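Local coordinates for lipopolysaccharide biosynthesis protein wbpB (Thermus thermophilus, PDB 3O9Z) that binds NAD and 2-oxoglutarate and probably acts as a dehydrogenase in the biosynthesis of the sugar acid 2,3-diacetamido-2,3-dideoxy-D-mannuronic acid, at residues S80-H85 with E102-L107; A7-A12 with D74-A79; G96-S101 with R125-L130. One frame throughout, in Å; residues are numbered along the deposited sequence.

All three contacts lie in the NAD-binding Rossmann domain. Contacts 2 and 3 are strand pairs in one sheet. Their inner strands, 75-78 and 98-101, are neighbours in that sheet, and L76 probably bonds to N98 and L100 through the backbone. Contact 1 joins the loops that follow these same two strands. Its centre is about 12 Å from that of contact 2 and about 11 Å from that of contact 3, while contacts 2 and 3 are about 10 Å apart. Along the chain contact 2 closes before the others open, whereas contacts 1 and 3 interleave. The sheet thus sets out loops that meet NAD in contacts 1 and 2.

Contact 1 (S80-H85 with E102-L107); sequences SPNHLH and EKPLVL. With NAD (nicotinamide-adenine-dinucleotide), chain E; AKG (2-oxoglutaric acid), chain F.
O2D and O3D, the two hydroxyls of the nicotinamide ribose, are held by N82 and K103. K103 NZ donates to NAD O2D at 2.8 Å, and the proton of O2D may go to K103 O or to N82 OD1. NAD O3D donates to N82 OD1 at 2.7 Å. K103 NZ has two further acceptors, O5 of 2-oxoglutarate, also at 2.8 Å, and N183 O. The lysine chain is bent at chi2 and chi3, and NZ sits between the two ligands. N82 ND2 is held by S177 O and N183 OD1, which fixes the turn of the amide.

E102, K103 and P104 form the EKP motif of the Gfo/Idh/MocA family, with a cis peptide bond before the proline. The ring of P104 crosses the N82 side chain at about a right angle, and P104 CD approaches N82 CG to 3.4 Å.

H85 ties the two loops together. ND1 donates to P104 O at 2.8 Å (N-H...O 152°), with the acceptor close to the ring plane. At the second nitrogen, NE2 donates to S80 O at 2.7 Å, from above the carbonyl plane. NAD O3D lies near the ring plane beside NE2 and CE1. CG of H85 stands anti to the carbonyl carbon (chi1 -66°), with N82 CA over the ring centre.

E102 lays CG against NAD O4D at 3.3 Å, while its OE2 is bonded to H19 and H266. Farther from the cofactor, the methyl CD1 of L107 rests on H83 CA at 3.7 Å, and L107 CD2 faces N82 CB. The imidazole of H83 leads elsewhere, with NE2 bonded to E55 of the second subunit.

Contact 2 (A7-A12 with D74-A79); sequences ALTGLA and DYLSIA. With NAD (nicotinamide-adenine-dinucleotide), chain E.
Chi1 sets L76 CG anti to its backbone N (-174°), and chi2 then brings L76 CD1 to T9 CG2, 3.9 Å away. In T9, chi1 alone puts CG2 anti to the carbonyl carbon and OG1 between the backbone N and the carbonyl carbon. The two side chains cross at about a right angle. The same CD1 lies 3.6 Å from A7 CB. F59 of helix 56-68 covers A7, T9 and L76 on this face.

L8 and S77 pair on the opposite face, where L8 CD1 touches S77 CB at 3.7 Å. S77 OG is bonded to Y270. Strands 7-9 and 75-78 run parallel at 23°. A7 N, S77 N and T9 N donate in turn to Y75 O, A7 O and S77 O. This is the first-to-fourth strand pairing of the Rossmann fold.

The ladder changes at its end. A79 N reaches T9 O at 2.9 Å from well above the carbonyl plane, and adds a weak bond to T9 OG1 at 3.5 Å. OG1 is also bonded to Q88. G10 then turns with a phi of 93°, a value that suits glycine, and begins the nucleotide-binding loop, a G-x-A-G variant of the Rossmann glycine motif. Its N lies 3.3 Å from NAD N3A, and T9 CB meets the adenine at C2A, at the rim of the ring. A79 O is 3.1 Å from NAD C5D. The backbone ladder gives way to G10 and A79, just beyond the strands, and their small size is consistent with the close approach of NAD to the backbone there.

Contact 3 (G96-S101 with R125-L130); sequences GANALS and RVYTVL
Strands 98-101 and 126-128 run parallel at 19°, with N98, A99, L100 and S101 level with R125, V126, Y127 and T128. A99 N, Y127 N and S101 N donate in turn to R125 O, A99 O and Y127 O. At the start of the ladder a side chain extends it. N98 OD1 accepts from R125 N at 2.8 Å (N-H...O 165°), and the donor stands above the amide carbonyl plane. R125 turns its chain away to a salt bridge between NE and E119.

L100 lies on the same face as Y127. Its CD1 rests against the T128 backbone, with T128 C at 3.6 Å, and also reaches Y127 CB at 4.0 Å and V129 CG2 at 3.9 Å. The strands belong to a beta-alpha-beta unit whose crossover is helix 109-122. Helix 85-94 packs on A99, S101 and V126, while helix 266-274 packs on L100, Y127 and V129.

S101 O closes the ladder with two donors. V129 N reaches it at 2.8 Å and T128 OG1 at 3.0 Å, from opposite faces of the carbonyl plane. T128 OG1 is anti to its own backbone N (chi1 -168°), which places it where it reaches S101 O. The double grip fixes this carbonyl just before E102, and V129 beside it packs on E102 near the cofactor.

Contact 1 (S80-H85 with E102-L107)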
# COMPACT_ATOMS: atom_id res chain seq x y z
N SER A 80 5.22 -6.63 -13.85
CA SER A 80 4.21 -5.89 -13.12
C SER A 80 2.79 -6.31 -13.54
O SER A 80 2.65 -7.06 -14.54
CB SER A 80 4.44 -4.39 -13.33
OG SER A 80 4.39 -4.17 -14.76
N PRO A 81 1.74 -5.84 -12.83
CA PRO A 81 0.34 -6.07 -13.26
C PRO A 81 0.09 -5.54 -14.67
O PRO A 81 0.80 -4.63 -15.15
CB PRO A 81 -0.49 -5.29 -12.25
CG PRO A 81 0.38 -5.35 -10.97
CD PRO A 81 1.78 -5.17 -11.51
N ASN A 82 -0.84 -6.16 -15.39
CA ASN A 82 -0.95 -6.01 -16.82
C ASN A 82 -1.13 -4.58 -17.24
O ASN A 82 -0.58 -4.22 -18.31
CB ASN A 82 -2.12 -6.85 -17.36
CG ASN A 82 -1.95 -8.34 -17.03
OD1 ASN A 82 -0.87 -8.81 -16.68
ND2 ASN A 82 -3.05 -9.08 -17.20
N HIS A 83 -1.91 -3.79 -16.52
CA HIS A 83 -2.19 -2.42 -16.95
C HIS A 83 -0.93 -1.56 -16.89
O HIS A 83 -0.91 -0.49 -17.53
CB HIS A 83 -3.28 -1.78 -16.12
CG HIS A 83 -2.88 -1.53 -14.70
ND1 HIS A 83 -2.40 -2.51 -13.86
CD2 HIS A 83 -2.92 -0.39 -13.97
CE1 HIS A 83 -2.14 -1.97 -12.68
NE2 HIS A 83 -2.49 -0.70 -12.71
N LEU A 84 0.07 -1.99 -16.14
CA LEU A 84 1.31 -1.23 -16.08
C LEU A 84 2.27 -1.62 -17.18
O LEU A 84 3.34 -0.98 -17.36
CB LEU A 84 2.00 -1.47 -14.71
CG LEU A 84 1.31 -0.65 -13.64
CD1 LEU A 84 1.58 -1.32 -12.26
CD2 LEU A 84 1.89 0.79 -13.64
N HIS A 85 1.98 -2.66 -17.98
CA HIS A 85 2.91 -3.02 -19.02
C HIS A 85 3.09 -1.86 -20.02
O HIS A 85 4.25 -1.51 -20.30
CB HIS A 85 2.49 -4.31 -19.74
CG HIS A 85 2.52 -5.55 -18.87
ND1 HIS A 85 2.13 -6.78 -19.35
CD2 HIS A 85 2.79 -5.71 -17.55
CE1 HIS A 85 2.22 -7.67 -18.37
NE2 HIS A 85 2.63 -7.06 -17.27
N GLU A 102 6.14 -9.35 -19.73
CA GLU A 102 5.21 -10.48 -19.57
C GLU A 102 3.99 -10.30 -20.45
O GLU A 102 3.58 -9.19 -20.79
CB GLU A 102 4.81 -10.63 -18.10
CG GLU A 102 5.78 -11.50 -17.32
CD GLU A 102 5.76 -12.96 -17.74
OE1 GLU A 102 4.83 -13.32 -18.54
OE2 GLU A 102 6.60 -13.76 -17.29
N LYS A 103 3.31 -11.43 -20.68
CA LYS A 103 1.98 -11.41 -21.29
C LYS A 103 0.93 -10.85 -20.32
O LYS A 103 1.14 -10.88 -19.09
CB LYS A 103 1.58 -12.79 -21.84
CG LYS A 103 1.86 -14.00 -20.93
CD LYS A 103 1.23 -13.98 -19.51
CE LYS A 103 -0.29 -13.97 -19.51
NZ LYS A 103 -0.70 -13.96 -18.04
N PRO A 104 -0.16 -10.31 -20.83
CA PRO A 104 -0.36 -9.86 -22.23
C PRO A 104 0.60 -8.70 -22.44
O PRO A 104 0.81 -7.91 -21.52
CB PRO A 104 -1.81 -9.36 -22.25
CG PRO A 104 -2.03 -8.86 -20.79
CD PRO A 104 -1.27 -9.88 -19.96
N LEU A 105 1.18 -8.55 -23.63
CA LEU A 105 2.13 -7.45 -23.85
C LEU A 105 1.57 -6.10 -23.42
O LEU A 105 2.25 -5.34 -22.68
CB LEU A 105 2.52 -7.45 -25.37
CG LEU A 105 3.65 -6.49 -25.80
CD1 LEU A 105 4.82 -6.64 -24.85
CD2 LEU A 105 4.08 -6.87 -27.24
N VAL A 106 0.36 -5.75 -23.86
CA VAL A 106 -0.41 -4.63 -23.36
C VAL A 106 -1.88 -5.03 -23.35
O VAL A 106 -2.21 -6.15 -23.77
CB VAL A 106 -0.23 -3.32 -24.18
CG1 VAL A 106 1.26 -2.88 -24.20
CG2 VAL A 106 -0.74 -3.53 -25.66
N LEU A 107 -2.74 -4.16 -22.85
CA LEU A 107 -4.17 -4.46 -22.71
C LEU A 107 -4.96 -4.14 -23.96
O LEU A 107 -5.99 -4.75 -24.22
CB LEU A 107 -4.80 -3.78 -21.48
CG LEU A 107 -4.33 -4.33 -20.12
CD1 LEU A 107 -5.09 -3.53 -19.03
CD2 LEU A 107 -4.65 -5.84 -20.18
PA NAD E . 1.96 -10.84 -8.59
O1A NAD E . 2.49 -12.03 -7.88
O2A NAD E . 0.71 -10.09 -8.12
O5B NAD E . 3.23 -9.89 -8.58
C5B NAD E . 3.01 -8.62 -9.13
C4B NAD E . 4.15 -7.69 -8.65
O4B NAD E . 4.09 -6.41 -9.32
C3B NAD E . 3.93 -7.37 -7.14
O3B NAD E . 5.09 -7.71 -6.35
C2B NAD E . 3.57 -5.88 -7.11
O2B NAD E . 3.99 -5.18 -5.92
C1B NAD E . 4.42 -5.43 -8.33
N9A NAD E . 3.98 -4.09 -8.81
C8A NAD E . 2.84 -3.36 -8.67
N7A NAD E . 2.96 -2.17 -9.26
C5A NAD E . 4.25 -2.08 -9.73
C6A NAD E . 5.02 -1.07 -10.42
N6A NAD E . 4.46 0.15 -10.69
N1A NAD E . 6.25 -1.46 -10.71
C2A NAD E . 6.88 -2.60 -10.48
N3A NAD E . 6.19 -3.56 -9.80
C4A NAD E . 4.92 -3.29 -9.48
O3 NAD E . 1.71 -11.23 -10.12
PN NAD E . 2.44 -12.23 -11.08
O1N NAD E . 1.64 -13.53 -11.13
O2N NAD E . 3.91 -12.29 -10.76
O5D NAD E . 2.15 -11.61 -12.52
C5D NAD E . 3.09 -10.65 -12.92
C4D NAD E . 2.97 -10.54 -14.45
O4D NAD E . 3.47 -11.79 -14.96
C3D NAD E . 1.55 -10.34 -15.00
O3D NAD E . 1.71 -9.58 -16.24
C2D NAD E . 1.17 -11.78 -15.38
O2D NAD E . 0.24 -11.82 -16.46
C1D NAD E . 2.48 -12.47 -15.76
N1N NAD E . 2.46 -13.91 -15.54
C2N NAD E . 2.87 -14.72 -16.50
C3N NAD E . 2.92 -16.10 -16.40
C7N NAD E . 3.33 -16.83 -17.60
O7N NAD E . 4.04 -16.31 -18.49
N7N NAD E . 3.02 -18.12 -17.59
C4N NAD E . 2.52 -16.66 -15.18
C5N NAD E . 2.17 -15.77 -14.15
C6N NAD E . 2.16 -14.39 -14.32
C1 AKG F . -0.93 -16.40 -15.23
O1 AKG F . -1.30 -16.93 -14.15
O2 AKG F . -0.92 -15.18 -15.38
C2 AKG F . -0.39 -17.18 -16.33
O5 AKG F . -0.04 -16.59 -17.35
C3 AKG F . -0.29 -18.68 -16.23
C4 AKG F . -1.55 -19.27 -16.87
C5 AKG F . -1.67 -20.77 -16.68
O3 AKG F . -1.48 -21.27 -15.56
O4 AKG F . -1.96 -21.48 -17.65

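Contact 2 (A7-A12 with D74-A79)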
# COMPACT_ATOMS: atom_id res chain seq x y z
N ALA A 7 17.12 -4.20 -16.28
CA ALA A 7 16.45 -3.78 -15.04
C ALA A 7 15.14 -4.59 -15.07
O ALA A 7 14.67 -5.02 -16.13
CB ALA A 7 16.16 -2.32 -15.05
N LEU A 8 14.55 -4.82 -13.90
CA LEU A 8 13.36 -5.70 -13.78
C LEU A 8 12.29 -4.96 -12.98
O LEU A 8 12.59 -4.40 -11.91
CB LEU A 8 13.67 -7.05 -13.13
CG LEU A 8 12.47 -7.91 -12.78
CD1 LEU A 8 11.72 -8.37 -14.01
CD2 LEU A 8 13.00 -9.13 -12.00
N THR A 9 11.04 -4.97 -13.46
CA THR A 9 9.92 -4.47 -12.67
C THR A 9 9.07 -5.65 -12.20
O THR A 9 9.00 -6.69 -12.85
CB THR A 9 9.02 -3.48 -13.37
OG1 THR A 9 8.23 -4.16 -14.35
CG2 THR A 9 9.88 -2.43 -14.11
N GLY A 10 8.60 -5.54 -10.96
CA GLY A 10 7.75 -6.59 -10.40
C GLY A 10 8.53 -7.64 -9.62
O GLY A 10 8.06 -8.79 -9.50
N LEU A 11 9.69 -7.27 -9.07
CA LEU A 11 10.60 -8.24 -8.46
C LEU A 11 9.98 -9.11 -7.32
O LEU A 11 10.42 -10.21 -7.10
CB LEU A 11 11.80 -7.47 -7.86
CG LEU A 11 12.88 -8.29 -7.15
CD1 LEU A 11 13.59 -9.30 -8.03
CD2 LEU A 11 13.88 -7.32 -6.52
N ALA A 12 9.01 -8.55 -6.61
CA ALA A 12 8.46 -9.28 -5.44
C ALA A 12 7.42 -10.32 -5.82
O ALA A 12 6.90 -11.03 -4.94
CB ALA A 12 7.84 -8.29 -4.50
N ASP A 74 20.23 -2.19 -21.21
CA ASP A 74 19.82 -2.67 -22.56
C ASP A 74 18.33 -3.03 -22.63
O ASP A 74 17.67 -2.76 -23.65
CB ASP A 74 20.65 -3.90 -22.88
CG ASP A 74 22.13 -3.57 -22.98
OD1 ASP A 74 22.47 -2.59 -23.68
OD2 ASP A 74 22.93 -4.30 -22.35
N TYR A 75 17.78 -3.55 -21.53
CA TYR A 75 16.43 -4.12 -21.51
C TYR A 75 15.76 -3.79 -20.16
O TYR A 75 16.40 -3.90 -19.08
CB TYR A 75 16.50 -5.64 -21.60
CG TYR A 75 16.37 -6.12 -23.03
CD1 TYR A 75 15.12 -6.40 -23.57
CD2 TYR A 75 17.48 -6.18 -23.85
CE1 TYR A 75 14.98 -6.82 -24.88
CE2 TYR A 75 17.35 -6.57 -25.16
CZ TYR A 75 16.11 -6.88 -25.67
OH TYR A 75 15.98 -7.27 -26.98
N LEU A 76 14.51 -3.40 -20.26
CA LEU A 76 13.63 -3.43 -19.08
C LEU A 76 12.79 -4.70 -19.19
O LEU A 76 11.95 -4.77 -20.10
CB LEU A 76 12.79 -2.17 -19.03
CG LEU A 76 11.95 -2.08 -17.74
CD1 LEU A 76 12.88 -1.99 -16.50
CD2 LEU A 76 11.07 -0.90 -17.85
N SER A 77 12.96 -5.67 -18.28
CA SER A 77 12.02 -6.78 -18.14
C SER A 77 10.86 -6.38 -17.24
O SER A 77 11.05 -5.77 -16.19
CB SER A 77 12.69 -8.01 -17.55
OG SER A 77 13.71 -8.57 -18.38
N ILE A 78 9.65 -6.76 -17.63
CA ILE A 78 8.47 -6.18 -17.00
C ILE A 78 7.57 -7.33 -16.52
O ILE A 78 6.98 -8.06 -17.30
CB ILE A 78 7.69 -5.24 -17.98
CG1 ILE A 78 8.57 -4.01 -18.25
CG2 ILE A 78 6.33 -4.83 -17.48
CD1 ILE A 78 8.09 -3.18 -19.49
N ALA A 79 7.49 -7.45 -15.20
CA ALA A 79 6.66 -8.49 -14.54
C ALA A 79 5.66 -7.85 -13.59
O ALA A 79 5.28 -8.47 -12.57
CB ALA A 79 7.55 -9.50 -13.86
PA NAD E . 1.96 -10.84 -8.59
O1A NAD E . 2.49 -12.03 -7.88
O2A NAD E . 0.71 -10.09 -8.12
O5B NAD E . 3.23 -9.89 -8.58
C5B NAD E . 3.01 -8.62 -9.13
C4B NAD E . 4.15 -7.69 -8.65
O4B NAD E . 4.09 -6.41 -9.32
C3B NAD E . 3.93 -7.37 -7.14
O3B NAD E . 5.09 -7.71 -6.35
C2B NAD E . 3.57 -5.88 -7.11
O2B NAD E . 3.99 -5.18 -5.92
C1B NAD E . 4.42 -5.43 -8.33
N9A NAD E . 3.98 -4.09 -8.81
C8A NAD E . 2.84 -3.36 -8.67
N7A NAD E . 2.96 -2.17 -9.26
C5A NAD E . 4.25 -2.08 -9.73
C6A NAD E . 5.02 -1.07 -10.42
N6A NAD E . 4.46 0.15 -10.69
N1A NAD E . 6.25 -1.46 -10.71
C2A NAD E . 6.88 -2.60 -10.48
N3A NAD E . 6.19 -3.56 -9.80
C4A NAD E . 4.92 -3.29 -9.48
O3 NAD E . 1.71 -11.23 -10.12
PN NAD E . 2.44 -12.23 -11.08
O1N NAD E . 1.64 -13.53 -11.13
O2N NAD E . 3.91 -12.29 -10.76
O5D NAD E . 2.15 -11.61 -12.52
C5D NAD E . 3.09 -10.65 -12.92
C4D NAD E . 2.97 -10.54 -14.45
O4D NAD E . 3.47 -11.79 -14.96
C3D NAD E . 1.55 -10.34 -15.00
O3D NAD E . 1.71 -9.58 -16.24
C2D NAD E . 1.17 -11.78 -15.38
O2D NAD E . 0.24 -11.82 -16.46
C1D NAD E . 2.48 -12.47 -15.76
N1N NAD E . 2.46 -13.91 -15.54
C2N NAD E . 2.87 -14.72 -16.50
C3N NAD E . 2.92 -16.10 -16.40
C7N NAD E . 3.33 -16.83 -17.60
O7N NAD E . 4.04 -16.31 -18.49
N7N NAD E . 3.02 -18.12 -17.59
C4N NAD E . 2.52 -16.66 -15.18
C5N NAD E . 2.17 -15.77 -14.15
C6N NAD E . 2.16 -14.39 -14.32

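Contact 3 (G96-S101 with R125-L130)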
# COMPACT_ATOMS: atom_id res chain seq x y z
N GLY A 96 15.72 4.83 -23.52
CA GLY A 96 16.68 4.25 -24.45
C GLY A 96 16.99 2.79 -24.24
O GLY A 96 18.03 2.30 -24.65
N ALA A 97 16.01 2.01 -23.80
CA ALA A 97 16.15 0.57 -23.60
C ALA A 97 15.01 -0.13 -24.38
O ALA A 97 13.96 0.48 -24.66
CB ALA A 97 15.98 0.20 -22.10
N ASN A 98 15.27 -1.39 -24.68
CA ASN A 98 14.23 -2.26 -25.26
C ASN A 98 13.42 -2.74 -24.06
O ASN A 98 13.80 -2.54 -22.90
CB ASN A 98 14.86 -3.46 -25.97
CG ASN A 98 15.44 -3.10 -27.37
OD1 ASN A 98 15.27 -2.05 -27.94
ND2 ASN A 98 16.03 -4.09 -27.97
N ALA A 99 12.28 -3.38 -24.36
CA ALA A 99 11.39 -3.92 -23.33
C ALA A 99 11.15 -5.37 -23.57
O ALA A 99 10.96 -5.80 -24.74
CB ALA A 99 10.10 -3.15 -23.32
N LEU A 100 11.07 -6.14 -22.50
CA LEU A 100 10.63 -7.50 -22.60
C LEU A 100 9.56 -7.67 -21.54
O LEU A 100 9.87 -7.81 -20.34
CB LEU A 100 11.72 -8.53 -22.36
CG LEU A 100 11.33 -10.03 -22.35
CD1 LEU A 100 10.34 -10.40 -23.50
CD2 LEU A 100 12.49 -11.00 -22.26
N SER A 101 8.33 -7.67 -21.99
CA SER A 101 7.21 -7.65 -21.06
C SER A 101 6.54 -9.01 -20.95
O SER A 101 6.40 -9.75 -21.93
CB SER A 101 6.17 -6.68 -21.57
OG SER A 101 5.06 -6.56 -20.70
N ARG A 125 12.96 -1.43 -29.43
CA ARG A 125 11.98 -2.51 -29.70
C ARG A 125 11.28 -3.01 -28.44
O ARG A 125 11.88 -3.08 -27.35
CB ARG A 125 12.67 -3.68 -30.38
CG ARG A 125 13.17 -3.33 -31.82
CD ARG A 125 12.05 -2.94 -32.79
NE ARG A 125 10.99 -3.96 -32.88
CZ ARG A 125 11.08 -5.12 -33.51
NH1 ARG A 125 10.04 -5.95 -33.50
NH2 ARG A 125 12.17 -5.45 -34.18
N VAL A 126 10.05 -3.47 -28.66
CA VAL A 126 9.18 -4.05 -27.63
C VAL A 126 8.99 -5.53 -27.90
O VAL A 126 8.47 -5.86 -28.98
CB VAL A 126 7.84 -3.35 -27.66
CG1 VAL A 126 6.96 -3.89 -26.49
CG2 VAL A 126 8.04 -1.83 -27.58
N TYR A 127 9.32 -6.38 -26.93
CA TYR A 127 9.08 -7.82 -26.98
C TYR A 127 8.30 -8.40 -25.81
O TYR A 127 8.09 -7.70 -24.83
CB TYR A 127 10.38 -8.57 -27.08
CG TYR A 127 11.19 -8.13 -28.29
CD1 TYR A 127 10.82 -8.55 -29.55
CD2 TYR A 127 12.27 -7.27 -28.17
CE1 TYR A 127 11.53 -8.17 -30.67
CE2 TYR A 127 13.02 -6.89 -29.30
CZ TYR A 127 12.62 -7.35 -30.54
OH TYR A 127 13.31 -6.99 -31.69
N THR A 128 7.78 -9.61 -25.98
CA THR A 128 6.89 -10.18 -24.96
C THR A 128 7.15 -11.65 -24.69
O THR A 128 7.73 -12.41 -25.48
CB THR A 128 5.41 -9.86 -25.28
OG1 THR A 128 4.53 -10.16 -24.18
CG2 THR A 128 4.98 -10.66 -26.49
N VAL A 129 6.76 -12.10 -23.50
CA VAL A 129 6.90 -13.51 -23.11
C VAL A 129 5.62 -14.27 -23.48
O VAL A 129 4.55 -14.07 -22.89
CB VAL A 129 7.13 -13.64 -21.58
CG1 VAL A 129 7.23 -15.12 -21.13
CG2 VAL A 129 8.37 -12.87 -21.20
N LEU A 130 5.75 -15.12 -24.49
CA LEU A 130 4.65 -16.00 -24.89
C LEU A 130 5.23 -17.40 -24.93
O LEU A 130 5.65 -17.89 -25.98
CB LEU A 130 4.10 -15.61 -26.28
CG LEU A 130 3.29 -14.33 -26.22
CD1 LEU A 130 3.22 -13.60 -27.58
CD2 LEU A 130 1.93 -14.53 -25.59